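PT26-6P (PDB 2WB7) is of unknown function but is encoded by a euryarchaeal mobile element and combines two immunoglobulin-like domains with a helical domain. Local coordinates at residues 422-433 with 448-459. Residues are numbered along the deposited sequence; the frame is centred on the assembly and turned at random.
Sequences LQEKIDEAEQLL and AQGAIDEYKAAI
K425 meets the ring of Y455 through its CB, which stands over one face, 4.0 Å from the ring centroid and 16° off its normal, in a CH-pi contact displaced from the ring centre. The lysine chain runs crosswise to the tyrosine and bends at chi3 (86°) and chi4, which carries its amino group past the phenol end to D489 and E485, with which it forms salt bridges, and to the backbone carbonyls of T387 and Y388. The Y455 hydroxyl is hydrogen-bonded to the same D489. Replacing Y455 by an alanine would probably leave CB of K425 without the ring face it covers and D489 without its phenolic partner. Beside the ring, I426 and Y455 lie alongside each other, pointing opposite ways, with I426 CG1 3.4 Å from Y455 CB; I426 enters as a knob among I452, Y455, K456 and I459. I452 answers as a knob among I426, A429, E430 and L433, its CG1 against the A429 methyl. L422 CB lies 3.5 Å from I459 CG1 at one end; at the other, A448 CB lies 3.5 Å from L433 N. No hydrogen bond spans this antiparallel pair from helices 408-438 and 442-465, consecutive members of the helical domain, whose axes approach to 8.5 Å. Helix 471-499 packs beside the second of them, where A451 touches Y491 and V492.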
ATOM      1  N   LEU A 422     -24.846   4.323  31.596  1.00 37.19           N
ATOM      2  CA  LEU A 422     -24.760   5.027  30.320  1.00 37.27           C
ATOM      3  C   LEU A 422     -24.883   6.538  30.498  1.00 38.53           C
ATOM      4  O   LEU A 422     -24.179   7.320  29.846  1.00 38.55           O
ATOM      5  CB  LEU A 422     -25.815   4.519  29.345  1.00 36.54           C
ATOM      6  CG  LEU A 422     -25.564   3.071  28.910  1.00 34.53           C
ATOM      7  CD1 LEU A 422     -26.729   2.520  28.125  1.00 32.77           C
ATOM      8  CD2 LEU A 422     -24.271   2.948  28.127  1.00 33.56           C
ATOM      9  N   GLN A 423     -25.785   6.952  31.381  1.00 39.78           N
ATOM     10  CA  GLN A 423     -25.893   8.355  31.721  1.00 40.92           C
ATOM     11  C   GLN A 423     -24.529   8.865  32.161  1.00 41.69           C
ATOM     12  O   GLN A 423     -24.125   9.986  31.830  1.00 41.73           O
ATOM     13  CB  GLN A 423     -26.926   8.550  32.821  1.00 41.09           C
ATOM     14  CG  GLN A 423     -28.296   8.962  32.300  1.00 42.88           C
ATOM     15  CD  GLN A 423     -29.442   8.561  33.234  1.00 45.03           C
ATOM     16  OE1 GLN A 423     -29.225   7.957  34.297  1.00 45.85           O
ATOM     17  NE2 GLN A 423     -30.670   8.891  32.832  1.00 44.21           N
ATOM     18  N   GLU A 424     -23.805   8.031  32.896  1.00 42.31           N
ATOM     19  CA  GLU A 424     -22.488   8.429  33.350  1.00 43.26           C
ATOM     20  C   GLU A 424     -21.523   8.562  32.183  1.00 42.88           C
ATOM     21  O   GLU A 424     -20.814   9.550  32.080  1.00 43.51           O
ATOM     22  CB  GLU A 424     -21.949   7.454  34.393  1.00 43.85           C
ATOM     23  CG  GLU A 424     -20.460   7.603  34.655  1.00 47.83           C
ATOM     24  CD  GLU A 424     -20.059   8.989  35.182  1.00 53.69           C
ATOM     25  OE1 GLU A 424     -18.878   9.154  35.559  1.00 56.10           O
ATOM     26  OE2 GLU A 424     -20.908   9.917  35.211  1.00 56.35           O
ATOM     27  N   LYS A 425     -21.494   7.577  31.298  1.00 42.55           N
ATOM     28  CA  LYS A 425     -20.666   7.666  30.091  1.00 42.26           C
ATOM     29  C   LYS A 425     -21.015   8.904  29.261  1.00 42.58           C
ATOM     30  O   LYS A 425     -20.148   9.509  28.641  1.00 42.14           O
ATOM     31  CB  LYS A 425     -20.786   6.383  29.253  1.00 41.92           C
ATOM     32  CG  LYS A 425     -19.957   5.225  29.817  1.00 41.95           C
ATOM     33  CD  LYS A 425     -20.453   3.875  29.357  1.00 42.20           C
ATOM     34  CE  LYS A 425     -19.864   3.462  28.012  1.00 41.48           C
ATOM     35  NZ  LYS A 425     -18.571   2.763  28.186  1.00 40.94           N
ATOM     36  N   ILE A 426     -22.291   9.275  29.254  1.00 43.32           N
ATOM     37  CA  ILE A 426     -22.718  10.493  28.588  1.00 44.08           C
ATOM     38  C   ILE A 426     -22.113  11.727  29.243  1.00 45.15           C
ATOM     39  O   ILE A 426     -21.636  12.632  28.558  1.00 44.73           O
ATOM     40  CB  ILE A 426     -24.240  10.608  28.572  1.00 43.89           C
ATOM     41  CG1 ILE A 426     -24.814   9.630  27.550  1.00 43.83           C
ATOM     42  CG2 ILE A 426     -24.660  12.004  28.202  1.00 43.53           C
ATOM     43  CD1 ILE A 426     -26.319   9.673  27.434  1.00 42.52           C
ATOM     44  N   ASP A 427     -22.138  11.766  30.571  1.00 46.66           N
ATOM     45  CA  ASP A 427     -21.534  12.874  31.303  1.00 48.56           C
ATOM     46  C   ASP A 427     -20.099  13.124  30.868  1.00 49.03           C
ATOM     47  O   ASP A 427     -19.649  14.270  30.860  1.00 49.83           O
ATOM     48  CB  ASP A 427     -21.561  12.638  32.818  1.00 49.25           C
ATOM     49  CG  ASP A 427     -22.962  12.754  33.404  1.00 52.11           C
ATOM     50  OD1 ASP A 427     -23.853  13.312  32.710  1.00 55.16           O
ATOM     51  OD2 ASP A 427     -23.176  12.284  34.549  1.00 55.02           O
ATOM     52  N   GLU A 428     -19.369  12.064  30.528  1.00 49.26           N
ATOM     53  CA  GLU A 428     -17.959  12.208  30.193  1.00 49.51           C
ATOM     54  C   GLU A 428     -17.778  12.576  28.747  1.00 48.93           C
ATOM     55  O   GLU A 428     -16.821  13.262  28.387  1.00 48.90           O
ATOM     56  CB  GLU A 428     -17.197  10.935  30.515  1.00 49.93           C
ATOM     57  CG  GLU A 428     -17.136  10.680  32.015  1.00 54.07           C
ATOM     58  CD  GLU A 428     -16.514   9.338  32.357  1.00 58.55           C
ATOM     59  OE1 GLU A 428     -17.014   8.662  33.293  1.00 60.36           O
ATOM     60  OE2 GLU A 428     -15.533   8.958  31.673  1.00 60.18           O
ATOM     61  N   ALA A 429     -18.704  12.114  27.916  1.00 48.39           N
ATOM     62  CA  ALA A 429     -18.729  12.517  26.531  1.00 47.90           C
ATOM     63  C   ALA A 429     -18.953  14.022  26.494  1.00 47.82           C
ATOM     64  O   ALA A 429     -18.406  14.715  25.631  1.00 47.71           O
ATOM     65  CB  ALA A 429     -19.833  11.786  25.778  1.00 47.70           C
ATOM     66  N   GLU A 430     -19.751  14.510  27.448  1.00 47.76           N
ATOM     67  CA  GLU A 430     -20.082  15.932  27.551  1.00 47.62           C
ATOM     68  C   GLU A 430     -18.846  16.731  27.910  1.00 47.17           C
ATOM     69  O   GLU A 430     -18.743  17.900  27.575  1.00 47.31           O
ATOM     70  CB  GLU A 430     -21.163  16.180  28.604  1.00 47.73           C
ATOM     71  CG  GLU A 430     -22.535  15.587  28.292  1.00 49.88           C
ATOM     72  CD  GLU A 430     -23.350  16.414  27.293  1.00 53.71           C
ATOM     73  OE1 GLU A 430     -22.765  17.248  26.565  1.00 55.25           O
ATOM     74  OE2 GLU A 430     -24.586  16.220  27.219  1.00 55.49           O
ATOM     75  N   GLN A 431     -17.906  16.101  28.601  1.00 46.67           N
ATOM     76  CA  GLN A 431     -16.676  16.780  28.983  1.00 46.11           C
ATOM     77  C   GLN A 431     -15.753  16.907  27.790  1.00 44.91           C
ATOM     78  O   GLN A 431     -15.043  17.901  27.632  1.00 45.14           O
ATOM     79  CB  GLN A 431     -15.986  16.037  30.117  1.00 46.44           C
ATOM     80  CG  GLN A 431     -16.579  16.393  31.469  1.00 50.20           C
ATOM     81  CD  GLN A 431     -16.120  15.476  32.604  1.00 55.26           C
ATOM     82  OE1 GLN A 431     -16.484  15.687  33.769  1.00 57.31           O
ATOM     83  NE2 GLN A 431     -15.316  14.460  32.272  1.00 56.58           N
ATOM     84  N   LEU A 432     -15.772  15.892  26.945  1.00 43.61           N
ATOM     85  CA  LEU A 432     -15.000  15.924  25.727  1.00 42.30           C
ATOM     86  C   LEU A 432     -15.564  16.964  24.788  1.00 41.79           C
ATOM     87  O   LEU A 432     -14.808  17.689  24.157  1.00 41.75           O
ATOM     88  CB  LEU A 432     -15.039  14.570  25.040  1.00 41.99           C
ATOM     89  CG  LEU A 432     -14.169  13.482  25.644  1.00 40.95           C
ATOM     90  CD1 LEU A 432     -14.355  12.233  24.798  1.00 40.16           C
ATOM     91  CD2 LEU A 432     -12.703  13.884  25.721  1.00 38.25           C
ATOM     92  N   LEU A 433     -16.891  17.017  24.679  1.00 40.91           N
ATOM     93  CA  LEU A 433     -17.528  18.003  23.836  1.00 40.15           C
ATOM     94  C   LEU A 433     -17.072  19.376  24.281  1.00 40.28           C
ATOM     95  O   LEU A 433     -16.892  20.280  23.477  1.00 40.43           O
ATOM     96  CB  LEU A 433     -19.041  17.919  23.951  1.00 40.03           C
ATOM     97  CG  LEU A 433     -19.807  18.827  22.983  1.00 38.90           C
ATOM     98  CD1 LEU A 433     -19.268  18.695  21.578  1.00 37.83           C
ATOM     99  CD2 LEU A 433     -21.292  18.492  22.991  1.00 37.88           C
ATOM    100  N   ALA A 448     -17.324  13.728  19.721  1.00 37.98           N
ATOM    101  CA  ALA A 448     -17.872  13.779  21.066  1.00 37.62           C
ATOM    102  C   ALA A 448     -19.403  13.890  21.035  1.00 37.19           C
ATOM    103  O   ALA A 448     -20.100  13.228  21.801  1.00 36.95           O
ATOM    104  CB  ALA A 448     -17.233  14.902  21.879  1.00 37.75           C
ATOM    105  N   GLN A 449     -19.940  14.683  20.124  1.00 36.81           N
ATOM    106  CA  GLN A 449     -21.387  14.732  20.008  1.00 37.04           C
ATOM    107  C   GLN A 449     -21.920  13.377  19.526  1.00 37.09           C
ATOM    108  O   GLN A 449     -22.965  12.912  19.996  1.00 37.01           O
ATOM    109  CB  GLN A 449     -21.836  15.857  19.069  1.00 37.25           C
ATOM    110  CG  GLN A 449     -23.353  16.108  19.048  1.00 37.82           C
ATOM    111  CD  GLN A 449     -23.925  16.381  20.439  1.00 39.51           C
ATOM    112  OE1 GLN A 449     -23.432  17.242  21.173  1.00 40.28           O
ATOM    113  NE2 GLN A 449     -24.974  15.646  20.805  1.00 39.22           N
ATOM    114  N   GLY A 450     -21.204  12.755  18.586  1.00 36.44           N
ATOM    115  CA  GLY A 450     -21.591  11.453  18.084  1.00 35.90           C
ATOM    116  C   GLY A 450     -21.691  10.463  19.227  1.00 35.98           C
ATOM    117  O   GLY A 450     -22.640   9.684  19.309  1.00 35.91           O
ATOM    118  N   ALA A 451     -20.710  10.490  20.121  1.00 35.81           N
ATOM    119  CA  ALA A 451     -20.727   9.605  21.268  1.00 35.57           C
ATOM    120  C   ALA A 451     -22.002   9.853  22.050  1.00 36.00           C
ATOM    121  O   ALA A 451     -22.721   8.924  22.403  1.00 36.03           O
ATOM    122  CB  ALA A 451     -19.514   9.842  22.145  1.00 35.06           C
ATOM    123  N   ILE A 452     -22.290  11.119  22.321  1.00 36.72           N
ATOM    124  CA  ILE A 452     -23.461  11.466  23.124  1.00 37.09           C
ATOM    125  C   ILE A 452     -24.733  10.945  22.475  1.00 37.47           C
ATOM    126  O   ILE A 452     -25.589  10.389  23.154  1.00 38.35           O
ATOM    127  CB  ILE A 452     -23.554  12.979  23.388  1.00 37.22           C
ATOM    128  CG1 ILE A 452     -22.333  13.448  24.184  1.00 36.79           C
ATOM    129  CG2 ILE A 452     -24.834  13.307  24.132  1.00 37.02           C
ATOM    130  CD1 ILE A 452     -22.314  14.932  24.456  1.00 37.05           C
ATOM    131  N   ASP A 453     -24.858  11.084  21.160  1.00 37.55           N
ATOM    132  CA  ASP A 453     -26.027  10.548  20.467  1.00 37.74           C
ATOM    133  C   ASP A 453     -26.103   9.008  20.469  1.00 37.23           C
ATOM    134  O   ASP A 453     -27.204   8.428  20.442  1.00 37.41           O
ATOM    135  CB  ASP A 453     -26.094  11.061  19.021  1.00 38.31           C
ATOM    136  CG  ASP A 453     -26.078  12.586  18.926  1.00 40.13           C
ATOM    137  OD1 ASP A 453     -26.533  13.282  19.864  1.00 43.17           O
ATOM    138  OD2 ASP A 453     -25.619  13.093  17.882  1.00 42.74           O
ATOM    139  N   GLU A 454     -24.955   8.340  20.487  1.00 36.13           N
ATOM    140  CA  GLU A 454     -24.978   6.883  20.479  1.00 35.43           C
ATOM    141  C   GLU A 454     -25.452   6.332  21.819  1.00 34.82           C
ATOM    142  O   GLU A 454     -26.355   5.473  21.869  1.00 34.29           O
ATOM    143  CB  GLU A 454     -23.623   6.305  20.091  1.00 35.18           C
ATOM    144  CG  GLU A 454     -23.311   6.481  18.622  1.00 36.77           C
ATOM    145  CD  GLU A 454     -24.399   5.902  17.708  1.00 39.67           C
ATOM    146  OE1 GLU A 454     -24.776   4.712  17.826  1.00 38.02           O
ATOM    147  OE2 GLU A 454     -24.884   6.650  16.835  1.00 43.50           O
ATOM    148  N   TYR A 455     -24.850   6.844  22.895  1.00 33.99           N
ATOM    149  CA  TYR A 455     -25.201   6.436  24.243  1.00 33.18           C
ATOM    150  C   TYR A 455     -26.674   6.699  24.475  1.00 33.24           C
ATOM    151  O   TYR A 455     -27.373   5.846  25.002  1.00 33.08           O
ATOM    152  CB  TYR A 455     -24.358   7.173  25.273  1.00 32.77           C
ATOM    153  CG  TYR A 455     -22.895   6.762  25.276  1.00 32.03           C
ATOM    154  CD1 TYR A 455     -21.882   7.700  25.464  1.00 30.32           C
ATOM    155  CD2 TYR A 455     -22.526   5.438  25.094  1.00 31.50           C
ATOM    156  CE1 TYR A 455     -20.549   7.331  25.485  1.00 28.92           C
ATOM    157  CE2 TYR A 455     -21.186   5.056  25.110  1.00 30.31           C
ATOM    158  CZ  TYR A 455     -20.203   6.006  25.304  1.00 29.39           C
ATOM    159  OH  TYR A 455     -18.879   5.615  25.316  1.00 27.25           O
ATOM    160  N   LYS A 456     -27.139   7.883  24.069  1.00 33.46           N
ATOM    161  CA  LYS A 456     -28.566   8.246  24.138  1.00 33.42           C
ATOM    162  C   LYS A 456     -29.440   7.216  23.434  1.00 32.92           C
ATOM    163  O   LYS A 456     -30.514   6.858  23.930  1.00 33.26           O
ATOM    164  CB  LYS A 456     -28.834   9.619  23.505  1.00 33.78           C
ATOM    165  CG  LYS A 456     -28.574  10.870  24.375  1.00 35.08           C
ATOM    166  CD  LYS A 456     -29.584  11.947  23.942  1.00 39.68           C
ATOM    167  CE  LYS A 456     -28.983  13.337  23.777  1.00 43.61           C
ATOM    168  NZ  LYS A 456     -29.495  14.310  24.811  1.00 46.79           N
ATOM    169  N   ALA A 457     -29.004   6.743  22.273  1.00 32.05           N
ATOM    170  CA  ALA A 457     -29.798   5.738  21.563  1.00 31.83           C
ATOM    171  C   ALA A 457     -29.852   4.434  22.352  1.00 31.83           C
ATOM    172  O   ALA A 457     -30.869   3.725  22.352  1.00 32.22           O
ATOM    173  CB  ALA A 457     -29.228   5.478  20.185  1.00 31.75           C
ATOM    174  N   ALA A 458     -28.738   4.098  22.995  1.00 31.12           N
ATOM    175  CA  ALA A 458     -28.661   2.878  23.759  1.00 30.79           C
ATOM    176  C   ALA A 458     -29.580   2.966  24.961  1.00 30.84           C
ATOM    177  O   ALA A 458     -30.326   2.031  25.250  1.00 30.55           O
ATOM    178  CB  ALA A 458     -27.246   2.629  24.196  1.00 31.19           C
ATOM    179  N   ILE A 459     -29.528   4.092  25.666  1.00 31.10           N
ATOM    180  CA  ILE A 459     -30.433   4.299  26.781  1.00 31.50           C
ATOM    181  C   ILE A 459     -31.883   4.120  26.341  1.00 32.02           C
ATOM    182  O   ILE A 459     -32.690   3.592  27.079  1.00 32.43           O
ATOM    183  CB  ILE A 459     -30.265   5.667  27.445  1.00 31.26           C
ATOM    184  CG1 ILE A 459     -28.929   5.728  28.198  1.00 30.96           C
ATOM    185  CG2 ILE A 459     -31.427   5.907  28.418  1.00 31.30           C
ATOM    186  CD1 ILE A 459     -28.737   6.978  29.037  1.00 29.52           C
TER